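Local coordinates for putative ArsC family related protein (Bacteroides fragilis, PDB 3GKX) that is of unknown function but, as a member of the ArsC family with a thioredoxin-like fold, may be related to arsenate reductases, at residues I36-I50 against E83-K97. Numbering follows the deposited sequence.
Sequences IVDDNPTVEELKAWI and EEQIALLATNGKLVK
Helix 43-50 passes helix 83-89 with axes 9.2 Å apart at closest approach and N-to-C directions 125° apart, while the loop before the first helix runs against the turn and 3-10 segment after the second, bringing Val37 and Gly93 to 4.3 Å between their CA atoms. Between the helices Ile86 is a knob in a hole formed by Val43, Leu46, Lys47 and Ile50. Because its CG1 lies anti to the carbonyl carbon (chi1 -62°) and CG2 anti to the backbone N, the two branches diverge: the first meets the Ile50 side chain tip to tip, whereas CG2 faces Leu46 CB at 3.8 Å. The Leu46 and Leu89 side chains cross at about a right angle, Leu46 CD1 lying 3.6 Å from Leu89 CB. At the solvent edge Lys47 reaches out with an extended chain, and its NZ donates to the syn lone pair of Glu83 OE1 at 3.1 Å, a salt bridge. The helices between strands 32-35 and 100-102 are consistent with the helical insertion of the thioredoxin-like ArsC fold, and the contact joins the first and last of them. Thr42 and Glu45 form a capping box: Glu45 N donates to Thr42 OG1 (3.2 Å), Thr42 N to Glu45 OE1. Just there, Ala90 CA approaches Pro41 O in a CA-H...O contact of 3.4 Å, and one water donates to both Pro41 O and Ala90 O. Gly93 CA makes another to Ile36 O at 3.5 Å.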
# COMPACT_ATOMS: atom_id res chain seq x y z
N ILE B 36 6.24 15.04 14.87
CA ILE B 36 5.57 13.75 14.96
C ILE B 36 5.54 13.14 16.38
O ILE B 36 4.65 12.35 16.70
CB ILE B 36 6.20 12.75 13.97
CG1 ILE B 36 5.17 11.74 13.47
CG2 ILE B 36 7.48 12.08 14.55
CD1 ILE B 36 5.68 10.96 12.26
N VAL B 37 6.51 13.49 17.23
CA VAL B 37 6.55 12.94 18.57
C VAL B 37 5.74 13.77 19.58
O VAL B 37 4.91 13.22 20.29
CB VAL B 37 8.00 12.69 19.04
CG1 VAL B 37 8.03 12.17 20.47
CG2 VAL B 37 8.67 11.68 18.10
N ASP B 38 5.98 15.08 19.64
CA ASP B 38 5.20 15.99 20.50
C ASP B 38 3.72 16.02 20.12
O ASP B 38 2.85 16.02 20.97
CB ASP B 38 5.75 17.41 20.46
CG ASP B 38 7.20 17.50 20.93
OD1 ASP B 38 8.09 16.92 20.27
OD2 ASP B 38 7.46 18.19 21.95
N ASP B 39 3.43 16.05 18.83
CA ASP B 39 2.05 16.08 18.41
C ASP B 39 1.80 14.88 17.48
O ASP B 39 1.83 14.99 16.25
CB ASP B 39 1.71 17.45 17.79
CG ASP B 39 0.27 17.53 17.31
OD1 ASP B 39 -0.56 16.66 17.66
OD2 ASP B 39 -0.04 18.48 16.55
N ASN B 40 1.58 13.74 18.11
CA ASN B 40 1.58 12.46 17.43
C ASN B 40 0.28 12.24 16.66
O ASN B 40 -0.73 12.83 17.02
CB ASN B 40 1.94 11.31 18.39
CG ASN B 40 1.15 11.33 19.68
OD1 ASN B 40 1.26 12.24 20.54
ND2 ASN B 40 0.38 10.27 19.88
N PRO B 41 0.33 11.49 15.53
CA PRO B 41 -0.90 11.18 14.80
C PRO B 41 -1.95 10.49 15.68
O PRO B 41 -1.60 9.65 16.55
CB PRO B 41 -0.43 10.21 13.67
CG PRO B 41 1.06 10.37 13.56
CD PRO B 41 1.54 11.28 14.71
N THR B 42 -3.21 10.86 15.47
CA THR B 42 -4.35 10.22 16.15
C THR B 42 -4.97 9.16 15.27
O THR B 42 -4.77 9.15 14.04
CB THR B 42 -5.47 11.22 16.33
OG1 THR B 42 -5.90 11.60 15.02
CG2 THR B 42 -4.99 12.45 17.09
N VAL B 43 -5.79 8.29 15.87
CA VAL B 43 -6.49 7.27 15.09
C VAL B 43 -7.23 7.86 13.87
O VAL B 43 -7.19 7.29 12.78
CB VAL B 43 -7.46 6.41 15.96
CG1 VAL B 43 -8.35 5.51 15.08
CG2 VAL B 43 -6.68 5.55 16.97
N GLU B 44 -7.95 8.97 14.07
CA GLU B 44 -8.79 9.54 13.01
C GLU B 44 -7.90 10.03 11.84
O GLU B 44 -8.25 9.88 10.67
CB GLU B 44 -9.66 10.68 13.55
CG GLU B 44 -10.68 10.27 14.66
CD GLU B 44 -10.16 10.48 16.09
OE1 GLU B 44 -9.00 10.13 16.40
OE2 GLU B 44 -10.94 10.98 16.94
N GLU B 45 -6.73 10.55 12.16
CA GLU B 45 -5.79 10.93 11.13
C GLU B 45 -5.21 9.72 10.40
O GLU B 45 -5.28 9.64 9.17
CB GLU B 45 -4.67 11.77 11.73
CG GLU B 45 -5.11 13.20 11.94
CD GLU B 45 -4.21 13.96 12.87
OE1 GLU B 45 -3.41 13.34 13.61
OE2 GLU B 45 -4.30 15.18 12.85
N LEU B 46 -4.66 8.79 11.16
CA LEU B 46 -4.06 7.62 10.59
C LEU B 46 -5.03 6.91 9.66
O LEU B 46 -4.63 6.36 8.61
CB LEU B 46 -3.59 6.71 11.72
CG LEU B 46 -2.31 7.33 12.32
CD1 LEU B 46 -1.88 6.66 13.64
CD2 LEU B 46 -1.21 7.28 11.31
N LYS B 47 -6.30 6.91 10.06
CA LYS B 47 -7.32 6.23 9.28
C LYS B 47 -7.61 6.93 7.96
O LYS B 47 -8.10 6.31 7.05
CB LYS B 47 -8.61 6.04 10.09
CG LYS B 47 -8.66 4.73 10.90
CD LYS B 47 -10.06 4.51 11.53
CE LYS B 47 -10.13 3.14 12.26
NZ LYS B 47 -11.08 3.10 13.42
N ALA B 48 -7.32 8.22 7.86
CA ALA B 48 -7.39 8.94 6.57
C ALA B 48 -6.04 8.89 5.83
O ALA B 48 -5.99 8.73 4.60
CB ALA B 48 -7.82 10.39 6.79
N TRP B 49 -4.94 9.00 6.57
CA TRP B 49 -3.62 9.08 5.91
C TRP B 49 -3.16 7.78 5.28
O TRP B 49 -2.53 7.80 4.24
CB TRP B 49 -2.54 9.62 6.83
CG TRP B 49 -2.85 10.98 7.31
CD1 TRP B 49 -3.76 11.85 6.78
CD2 TRP B 49 -2.23 11.68 8.42
NE1 TRP B 49 -3.77 13.02 7.50
CE2 TRP B 49 -2.84 12.94 8.51
CE3 TRP B 49 -1.26 11.34 9.36
CZ2 TRP B 49 -2.51 13.86 9.50
CZ3 TRP B 49 -0.92 12.26 10.33
CH2 TRP B 49 -1.55 13.51 10.39
N ILE B 50 -3.49 6.64 5.89
CA ILE B 50 -2.93 5.38 5.41
C ILE B 50 -3.47 5.00 4.03
O ILE B 50 -2.68 4.67 3.14
CB ILE B 50 -3.11 4.25 6.45
CG1 ILE B 50 -2.21 4.49 7.64
CG2 ILE B 50 -2.86 2.86 5.80
CD1 ILE B 50 -2.58 3.63 8.86
N GLU B 83 -7.03 -2.51 12.42
CA GLU B 83 -7.61 -1.80 13.58
C GLU B 83 -6.60 -1.74 14.74
O GLU B 83 -6.26 -0.65 15.20
CB GLU B 83 -8.92 -2.43 14.09
CG GLU B 83 -10.18 -2.20 13.23
CD GLU B 83 -10.51 -0.71 12.94
OE1 GLU B 83 -10.44 0.14 13.87
OE2 GLU B 83 -10.89 -0.41 11.77
N GLU B 84 -6.08 -2.89 15.17
CA GLU B 84 -5.11 -2.93 16.28
C GLU B 84 -3.79 -2.18 15.99
O GLU B 84 -3.32 -1.40 16.83
CB GLU B 84 -4.84 -4.36 16.73
CG GLU B 84 -6.10 -5.10 17.13
CD GLU B 84 -5.87 -6.59 17.31
OE1 GLU B 84 -4.94 -7.14 16.69
OE2 GLU B 84 -6.62 -7.22 18.11
N GLN B 85 -3.20 -2.43 14.82
CA GLN B 85 -2.03 -1.69 14.36
C GLN B 85 -2.24 -0.16 14.36
O GLN B 85 -1.38 0.58 14.79
CB GLN B 85 -1.61 -2.14 12.96
CG GLN B 85 -0.90 -3.48 12.91
CD GLN B 85 -0.87 -4.05 11.52
OE1 GLN B 85 -1.28 -3.39 10.58
NE2 GLN B 85 -0.42 -5.29 11.38
N ILE B 86 -3.39 0.31 13.86
CA ILE B 86 -3.67 1.75 13.85
C ILE B 86 -3.86 2.30 15.28
O ILE B 86 -3.29 3.35 15.61
CB ILE B 86 -4.87 2.13 12.94
CG1 ILE B 86 -4.56 1.76 11.47
CG2 ILE B 86 -5.24 3.58 13.12
CD1 ILE B 86 -5.74 1.96 10.48
N ALA B 87 -4.64 1.59 16.10
CA ALA B 87 -4.84 1.92 17.52
C ALA B 87 -3.52 2.05 18.26
O ALA B 87 -3.37 2.98 19.05
CB ALA B 87 -5.73 0.89 18.22
N LEU B 88 -2.58 1.14 18.00
CA LEU B 88 -1.24 1.19 18.60
C LEU B 88 -0.46 2.41 18.14
O LEU B 88 0.08 3.16 18.97
CB LEU B 88 -0.43 -0.05 18.21
CG LEU B 88 1.02 -0.11 18.71
CD1 LEU B 88 1.10 -0.27 20.26
CD2 LEU B 88 1.78 -1.25 18.04
N LEU B 89 -0.38 2.58 16.82
CA LEU B 89 0.27 3.72 16.24
C LEU B 89 -0.15 5.02 16.91
O LEU B 89 0.69 5.85 17.16
CB LEU B 89 -0.01 3.82 14.75
CG LEU B 89 0.97 3.10 13.84
CD1 LEU B 89 0.51 3.27 12.40
CD2 LEU B 89 2.36 3.63 14.03
N ALA B 90 -1.44 5.19 17.19
CA ALA B 90 -1.93 6.44 17.76
C ALA B 90 -1.52 6.64 19.23
O ALA B 90 -1.70 7.74 19.77
CB ALA B 90 -3.44 6.55 17.60
N THR B 91 -0.96 5.61 19.87
CA THR B 91 -0.54 5.72 21.28
C THR B 91 0.85 6.37 21.51
O THR B 91 1.12 6.90 22.58
CB THR B 91 -0.58 4.36 22.02
OG1 THR B 91 0.22 3.39 21.33
CG2 THR B 91 -2.03 3.83 22.12
N ASN B 92 1.72 6.35 20.49
CA ASN B 92 3.11 6.85 20.65
C ASN B 92 3.75 7.26 19.32
O ASN B 92 3.94 6.43 18.44
CB ASN B 92 3.98 5.83 21.39
CG ASN B 92 5.37 6.35 21.71
OD1 ASN B 92 5.77 7.44 21.30
ND2 ASN B 92 6.15 5.53 22.43
N GLY B 93 4.10 8.55 19.20
CA GLY B 93 4.65 9.10 17.95
C GLY B 93 6.02 8.55 17.56
O GLY B 93 6.38 8.57 16.38
N LYS B 94 6.76 8.04 18.54
CA LYS B 94 8.04 7.39 18.29
C LYS B 94 7.86 6.12 17.45
O LYS B 94 8.76 5.73 16.69
CB LYS B 94 8.75 7.07 19.60
CG LYS B 94 9.09 8.33 20.40
CD LYS B 94 9.66 8.03 21.78
CE LYS B 94 9.71 9.32 22.61
NZ LYS B 94 10.81 9.36 23.62
N LEU B 95 6.68 5.51 17.57
CA LEU B 95 6.30 4.36 16.78
C LEU B 95 5.97 4.67 15.28
O LEU B 95 5.95 3.75 14.47
CB LEU B 95 5.13 3.64 17.45
CG LEU B 95 5.43 2.67 18.59
CD1 LEU B 95 4.13 2.23 19.20
CD2 LEU B 95 6.20 1.46 18.11
N VAL B 96 5.74 5.93 14.93
CA VAL B 96 5.34 6.28 13.54
C VAL B 96 6.56 6.54 12.63
O VAL B 96 7.45 7.29 13.00
CB VAL B 96 4.40 7.51 13.49
CG1 VAL B 96 3.81 7.66 12.13
CG2 VAL B 96 3.28 7.37 14.53
N LYS B 97 6.59 5.91 11.45
CA LYS B 97 7.59 6.26 10.44
C LYS B 97 7.66 7.79 10.21
O LYS B 97 6.63 8.48 10.23
CB LYS B 97 7.25 5.56 9.13
CG LYS B 97 8.30 5.71 8.04
CD LYS B 97 9.39 4.66 8.20
CE LYS B 97 10.26 4.59 6.96
NZ LYS B 97 11.34 5.61 6.96
O HOH W 1 -2.34 10.26 19.16